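Uncharacterized conserved (Bdellovibrio bacteriovorus, PDB 7O21) is a YkuD-family protein that probably acts as a peptidoglycan L,D-carboxypeptidase, editing the cell wall in the process that gives this predatory bacterium its curved shape. Local coordinates at residues N59-Q64 and L249-I254; I92-E97 and L262-Q267. All blocks are in the same frame, centred on the assembly; numbering follows the deposited sequence.

Contact 1 of 2, residues N59-Q64 and L249-I254; sequences NGEQIQ and LSQPYI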
loop_
_atom_site.group_PDB
_atom_site.type_symbol
_atom_site.label_atom_id
_atom_site.label_comp_id
_atom_site.label_asym_id
_atom_site.label_seq_id
_atom_site.Cartn_x
_atom_site.Cartn_y
_atom_site.Cartn_z
ATOM N N ASN A 59 21.766 -17.628 7.981
ATOM C CA ASN A 59 23.036 -18.080 8.557
ATOM C C ASN A 59 24.098 -17.715 7.524
ATOM O O ASN A 59 24.503 -18.544 6.711
ATOM C CB ASN A 59 22.979 -19.579 8.845
ATOM C CG ASN A 59 24.302 -20.140 9.298
ATOM O OD1 ASN A 59 25.134 -19.436 9.857
ATOM N ND2 ASN A 59 24.503 -21.430 9.056
ATOM N N GLY A 60 24.527 -16.454 7.550
ATOM C CA GLY A 60 25.418 -15.973 6.512
ATOM C C GLY A 60 24.738 -16.049 5.158
ATOM O O GLY A 60 23.633 -15.524 4.959
ATOM N N GLU A 61 25.397 -16.719 4.212
ATOM C CA GLU A 61 24.828 -16.980 2.896
ATOM C C GLU A 61 23.900 -18.181 2.889
ATOM O O GLU A 61 23.233 -18.429 1.876
ATOM C CB GLU A 61 25.938 -17.242 1.874
ATOM C CG GLU A 61 26.922 -16.101 1.710
ATOM C CD GLU A 61 27.875 -16.335 0.548
ATOM O OE1 GLU A 61 27.855 -15.540 -0.414
ATOM O OE2 GLU A 61 28.625 -17.330 0.594
ATOM N N GLN A 62 23.857 -18.936 3.978
ATOM C CA GLN A 62 23.011 -20.110 4.086
ATOM C C GLN A 62 21.704 -19.764 4.794
ATOM O O GLN A 62 21.498 -18.649 5.286
ATOM C CB GLN A 62 23.732 -21.239 4.836
ATOM C CG GLN A 62 24.726 -22.031 3.995
ATOM C CD GLN A 62 25.927 -21.212 3.585
ATOM O OE1 GLN A 62 26.607 -20.630 4.429
ATOM N NE2 GLN A 62 26.198 -21.157 2.281
ATOM N N ILE A 63 20.799 -20.733 4.800
ATOM C CA ILE A 63 19.544 -20.635 5.529
ATOM C C ILE A 63 19.450 -21.849 6.443
ATOM O O ILE A 63 20.001 -22.914 6.147
ATOM C CB ILE A 63 18.318 -20.559 4.588
ATOM C CG1 ILE A 63 18.145 -21.873 3.818
ATOM C CG2 ILE A 63 18.432 -19.353 3.660
ATOM C CD1 ILE A 63 16.897 -21.924 2.959
ATOM N N GLN A 64 18.730 -21.695 7.551
ATOM C CA GLN A 64 18.608 -22.769 8.528
ATOM C C GLN A 64 17.173 -22.807 9.028
ATOM O O GLN A 64 16.637 -21.775 9.431
ATOM C CB GLN A 64 19.556 -22.506 9.701
ATOM C CG GLN A 64 19.629 -23.627 10.722
ATOM C CD GLN A 64 20.700 -23.386 11.762
ATOM O OE1 GLN A 64 21.461 -22.422 11.677
ATOM N NE2 GLN A 64 20.774 -24.271 12.752
ATOM N N LEU A 249 25.312 -3.672 -3.788
ATOM C CA LEU A 249 24.121 -4.339 -3.281
ATOM C C LEU A 249 24.494 -5.159 -2.060
ATOM O O LEU A 249 25.458 -5.932 -2.104
ATOM C CB LEU A 249 23.561 -5.297 -4.335
ATOM C CG LEU A 249 23.373 -4.754 -5.750
ATOM C CD1 LEU A 249 22.858 -5.845 -6.685
ATOM C CD2 LEU A 249 22.430 -3.590 -5.700
ATOM N N SER A 250 23.730 -5.008 -0.980
ATOM C CA SER A 250 23.900 -5.918 0.138
ATOM C C SER A 250 23.465 -7.324 -0.266
ATOM O O SER A 250 22.733 -7.529 -1.242
ATOM C CB SER A 250 23.086 -5.446 1.342
ATOM O OG SER A 250 21.693 -5.677 1.149
ATOM N N GLN A 251 23.943 -8.301 0.477
ATOM C CA GLN A 251 23.527 -9.662 0.204
ATOM C C GLN A 251 22.000 -9.715 0.148
ATOM O O GLN A 251 21.339 -9.327 1.121
ATOM C CB GLN A 251 24.034 -10.601 1.290
ATOM C CG GLN A 251 23.479 -11.995 1.155
ATOM C CD GLN A 251 23.934 -12.866 2.291
ATOM O OE1 GLN A 251 25.134 -13.069 2.489
ATOM N NE2 GLN A 251 22.982 -13.386 3.054
ATOM N N PRO A 252 21.410 -10.141 -0.967
ATOM C CA PRO A 252 19.964 -10.012 -1.145
ATOM C C PRO A 252 19.157 -11.204 -0.646
ATOM O O PRO A 252 19.657 -12.318 -0.476
ATOM C CB PRO A 252 19.829 -9.930 -2.674
ATOM C CG PRO A 252 20.940 -10.789 -3.160
ATOM C CD PRO A 252 22.091 -10.499 -2.223
ATOM N N TYR A 253 17.871 -10.929 -0.370
ATOM C CA TYR A 253 16.857 -11.978 -0.408
ATOM C C TYR A 253 16.760 -12.454 -1.850
ATOM O O TYR A 253 16.756 -11.651 -2.785
ATOM C CB TYR A 253 15.452 -11.446 -0.077
ATOM C CG TYR A 253 15.061 -11.113 1.353
ATOM C CD1 TYR A 253 14.818 -12.098 2.304
ATOM C CD2 TYR A 253 14.835 -9.798 1.717
ATOM C CE1 TYR A 253 14.418 -11.759 3.604
ATOM C CE2 TYR A 253 14.447 -9.463 2.987
ATOM C CZ TYR A 253 14.217 -10.435 3.916
ATOM O OH TYR A 253 13.840 -10.037 5.184
ATOM N N ILE A 254 16.650 -13.764 -2.028
ATOM C CA ILE A 254 16.403 -14.352 -3.345
ATOM C C ILE A 254 15.372 -15.455 -3.173
ATOM O O ILE A 254 15.606 -16.420 -2.430
ATOM C CB ILE A 254 17.671 -14.930 -3.994
ATOM C CG1 ILE A 254 18.766 -13.867 -4.034
ATOM C CG2 ILE A 254 17.346 -15.443 -5.414
ATOM C CD1 ILE A 254 20.121 -14.381 -4.556
HETATM O O HOH W 1 27.144 -12.550 0.642
#
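Q251 reaches across to the tight turn of a β-hairpin and holds its exposed tip, meeting G60 and E61 with the two ends of one amide. It is a worked example of how a single glutamine can bridge two domains. At CB the side chain leaves its backbone heading for the hairpin, and with CG anti to the backbone N (chi1 172°) and the next bond also extended, the methylene groups act as a spacer that brings only the amide up to the turn. CD stands 3.8 Å from G60 O. Beyond it, NE2 donates to G60 O at 2.9 Å, with an N-H...O angle of 163°. The oxygen lies close to the amide plane of Q251, whereas NE2 sits well above the carbonyl plane of G60, off the lone-pair directions. The same nitrogen also bonds to I33 O, so two carbonyls fix the rotation of the amide. On the other branch, OE1 lies 3.6 Å from E61 CG and accepts a bond from a water at 2.8 Å; this water also donates to E61 OE1 at 3.2 Å. G60 and E61 are the central residues of a type II' turn, closed by Q62 N to N59 O. The contact lies at the surface, where the hairpin of strands 52-59 and 62-73 in the catalytic domain meets strand 246-257 of the NTF2-like domain, with Q32 of strand 30-32 touching both E61 and Q251, and R191 of helix 184-206 forming a long, weak ion pair with E61.

Contact 2 of 2, residues I92-E97 and L262-Q267; sequences IYFLQE and LVKTLQ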
loop_
_atom_site.group_PDB
_atom_site.type_symbol
_atom_site.label_atom_id
_atom_site.label_comp_id
_atom_site.label_asym_id
_atom_site.label_seq_id
_atom_site.Cartn_x
_atom_site.Cartn_y
_atom_site.Cartn_z
ATOM N N ILE A 92 4.689 -14.984 -3.110
ATOM C CA ILE A 92 5.823 -14.506 -2.341
ATOM C C ILE A 92 5.376 -13.200 -1.708
ATOM O O ILE A 92 5.295 -12.174 -2.401
ATOM C CB ILE A 92 7.045 -14.280 -3.250
ATOM C CG1 ILE A 92 7.412 -15.554 -4.029
ATOM C CG2 ILE A 92 8.238 -13.800 -2.441
ATOM C CD1 ILE A 92 8.337 -15.286 -5.234
ATOM N N TYR A 93 5.090 -13.228 -0.404
ATOM C CA TYR A 93 4.451 -12.105 0.272
ATOM C C TYR A 93 5.278 -11.637 1.462
ATOM O O TYR A 93 6.297 -12.220 1.821
ATOM C CB TYR A 93 3.032 -12.492 0.729
ATOM C CG TYR A 93 2.214 -12.898 -0.463
ATOM C CD1 TYR A 93 1.786 -11.945 -1.380
ATOM C CD2 TYR A 93 1.960 -14.233 -0.731
ATOM C CE1 TYR A 93 1.093 -12.311 -2.503
ATOM C CE2 TYR A 93 1.255 -14.607 -1.861
ATOM C CZ TYR A 93 0.829 -13.638 -2.740
ATOM O OH TYR A 93 0.145 -14.001 -3.881
ATOM N N PHE A 94 4.861 -10.519 2.045
ATOM C CA PHE A 94 5.490 -9.909 3.244
ATOM C C PHE A 94 4.359 -9.631 4.245
ATOM O O PHE A 94 3.270 -9.291 3.829
ATOM C CB PHE A 94 6.241 -8.614 2.878
ATOM C CG PHE A 94 7.507 -8.787 2.063
ATOM C CD1 PHE A 94 7.466 -9.003 0.693
ATOM C CD2 PHE A 94 8.758 -8.763 2.666
ATOM C CE1 PHE A 94 8.634 -9.205 -0.031
ATOM C CE2 PHE A 94 9.919 -8.961 1.938
ATOM C CZ PHE A 94 9.848 -9.169 0.587
ATOM N N LEU A 95 4.605 -9.845 5.526
ATOM C CA LEU A 95 3.620 -9.559 6.562
ATOM C C LEU A 95 3.644 -8.076 6.915
ATOM O O LEU A 95 4.718 -7.492 7.095
ATOM C CB LEU A 95 3.915 -10.409 7.793
ATOM C CG LEU A 95 3.820 -11.906 7.457
ATOM C CD1 LEU A 95 4.615 -12.738 8.444
ATOM C CD2 LEU A 95 2.360 -12.344 7.391
ATOM N N GLN A 96 2.460 -7.486 7.016
ATOM C CA GLN A 96 2.354 -6.016 7.156
ATOM C C GLN A 96 1.881 -5.529 8.527
ATOM O O GLN A 96 2.502 -4.632 9.025
ATOM C CB GLN A 96 1.411 -5.501 6.071
ATOM C CG GLN A 96 1.886 -5.758 4.650
ATOM C CD GLN A 96 1.118 -4.960 3.628
ATOM O OE1 GLN A 96 -0.091 -5.065 3.509
ATOM N NE2 GLN A 96 1.817 -4.114 2.893
ATOM N N GLU A 97 0.714 -5.961 8.991
ATOM C CA GLU A 97 0.153 -5.450 10.232
ATOM C C GLU A 97 -0.239 -6.599 11.143
ATOM O O GLU A 97 -0.563 -7.696 10.684
ATOM C CB GLU A 97 -1.125 -4.639 9.968
ATOM C CG GLU A 97 -0.942 -3.399 9.107
ATOM C CD GLU A 97 -2.269 -2.721 8.790
ATOM O OE1 GLU A 97 -3.176 -2.739 9.645
ATOM O OE2 GLU A 97 -2.407 -2.191 7.669
ATOM N N LEU A 262 12.125 -13.076 -7.211
ATOM C CA LEU A 262 12.084 -11.855 -6.416
ATOM C C LEU A 262 13.445 -11.697 -5.757
ATOM O O LEU A 262 13.943 -12.634 -5.115
ATOM C CB LEU A 262 10.988 -11.951 -5.349
ATOM C CG LEU A 262 10.573 -10.729 -4.524
ATOM C CD1 LEU A 262 11.601 -10.386 -3.456
ATOM C CD2 LEU A 262 10.239 -9.533 -5.364
ATOM N N VAL A 263 14.054 -10.526 -5.936
ATOM C CA VAL A 263 15.326 -10.179 -5.314
ATOM C C VAL A 263 15.127 -8.864 -4.576
ATOM O O VAL A 263 14.591 -7.912 -5.144
ATOM C CB VAL A 263 16.444 -10.043 -6.367
ATOM C CG1 VAL A 263 17.746 -9.648 -5.722
ATOM C CG2 VAL A 263 16.621 -11.370 -7.108
ATOM N N LYS A 264 15.522 -8.816 -3.296
ATOM C CA LYS A 264 15.427 -7.578 -2.523
ATOM C C LYS A 264 16.755 -7.329 -1.825
ATOM O O LYS A 264 17.331 -8.249 -1.227
ATOM C CB LYS A 264 14.284 -7.667 -1.503
ATOM C CG LYS A 264 14.089 -6.410 -0.663
ATOM C CD LYS A 264 12.949 -6.631 0.324
ATOM C CE LYS A 264 12.689 -5.413 1.204
ATOM N NZ LYS A 264 11.428 -5.596 2.014
ATOM N N THR A 265 17.247 -6.091 -1.922
ATOM C CA THR A 265 18.578 -5.744 -1.439
ATOM C C THR A 265 18.584 -4.291 -0.972
ATOM O O THR A 265 17.705 -3.507 -1.327
ATOM C CB THR A 265 19.616 -5.968 -2.550
ATOM O OG1 THR A 265 20.926 -5.613 -2.090
ATOM C CG2 THR A 265 19.296 -5.124 -3.762
ATOM N N LEU A 266 19.553 -3.957 -0.118
ATOM C CA LEU A 266 19.888 -2.563 0.167
ATOM C C LEU A 266 20.931 -2.107 -0.854
ATOM O O LEU A 266 22.010 -2.701 -0.964
ATOM C CB LEU A 266 20.415 -2.416 1.595
ATOM C CG LEU A 266 20.642 -0.973 2.066
ATOM C CD1 LEU A 266 19.332 -0.206 2.111
ATOM C CD2 LEU A 266 21.268 -0.967 3.452
ATOM N N GLN A 267 20.590 -1.082 -1.623
ATOM C CA GLN A 267 21.386 -0.642 -2.763
ATOM C C GLN A 267 22.021 0.709 -2.480
ATOM O O GLN A 267 21.338 1.640 -2.049
ATOM C CB GLN A 267 20.477 -0.519 -3.980
ATOM C CG GLN A 267 21.115 0.130 -5.207
ATOM C CD GLN A 267 20.078 0.440 -6.275
ATOM O OE1 GLN A 267 19.602 -0.458 -6.961
ATOM N NE2 GLN A 267 19.685 1.698 -6.379
#
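F94 against K264, and I92 against L262, bring a strand of the YkuD catalytic domain up to a strand of the NTF2-like sheet, with F94 and L262 burying the most surface. Here a strand from each domain meets the other through side chains only: the two do not pair, since the CA atoms of I92 and L262 are 7.9 Å apart and the separation widens to 11.7 Å between those of F94 and K264. At the narrower end, I92 CD1 touches L262 CB at 4.3 Å, an apolar contact continued by V255 and L174 against I92 and by T281 and Y283 against L262.

At the wider end F94 and K264 approach from opposite directions and span the gap. Every side-chain torsion of K264 lies near 180° (chi1 -179°), which stretches the chain straight out and carries a charge from the NTF2-like sheet across to the catalytic domain. The lysine is buried. F39 offers it a cation-pi partner, and E170 a long, weak ion pair that probably helps to balance its charge. P172 of strand 172-176 packs beside F94, which has two conformers; in the one described here the ring meets the lysine obliquely, K264 CD lying 4.0 Å from F94 CZ and K264 NZ 3.7 Å from F94 CE2.

Overall arrangement
From the N terminus the chain first lends strand 30-32 to the edge of the NTF2-like sheet, then enters the catalytic domain, passing the hairpin turn at 59-64 and strand segment 92-97. It continues through helix 184-206 into the NTF2-like domain, where 249-254 closes contact 1 over 184 intervening residues and 262-267 closes contact 2 over 164. The segments alternate, so the two loops cross instead of nesting. On the NTF2-like side the partners are neighbouring antiparallel strands, 246-257 and 260-270, hydrogen-bonded where Y253 faces K264. With centres about 13 Å apart, the contacts tie two separate parts of the catalytic sheet to one NTF2-like sheet, contact 1 at the surface and contact 2 in the interior.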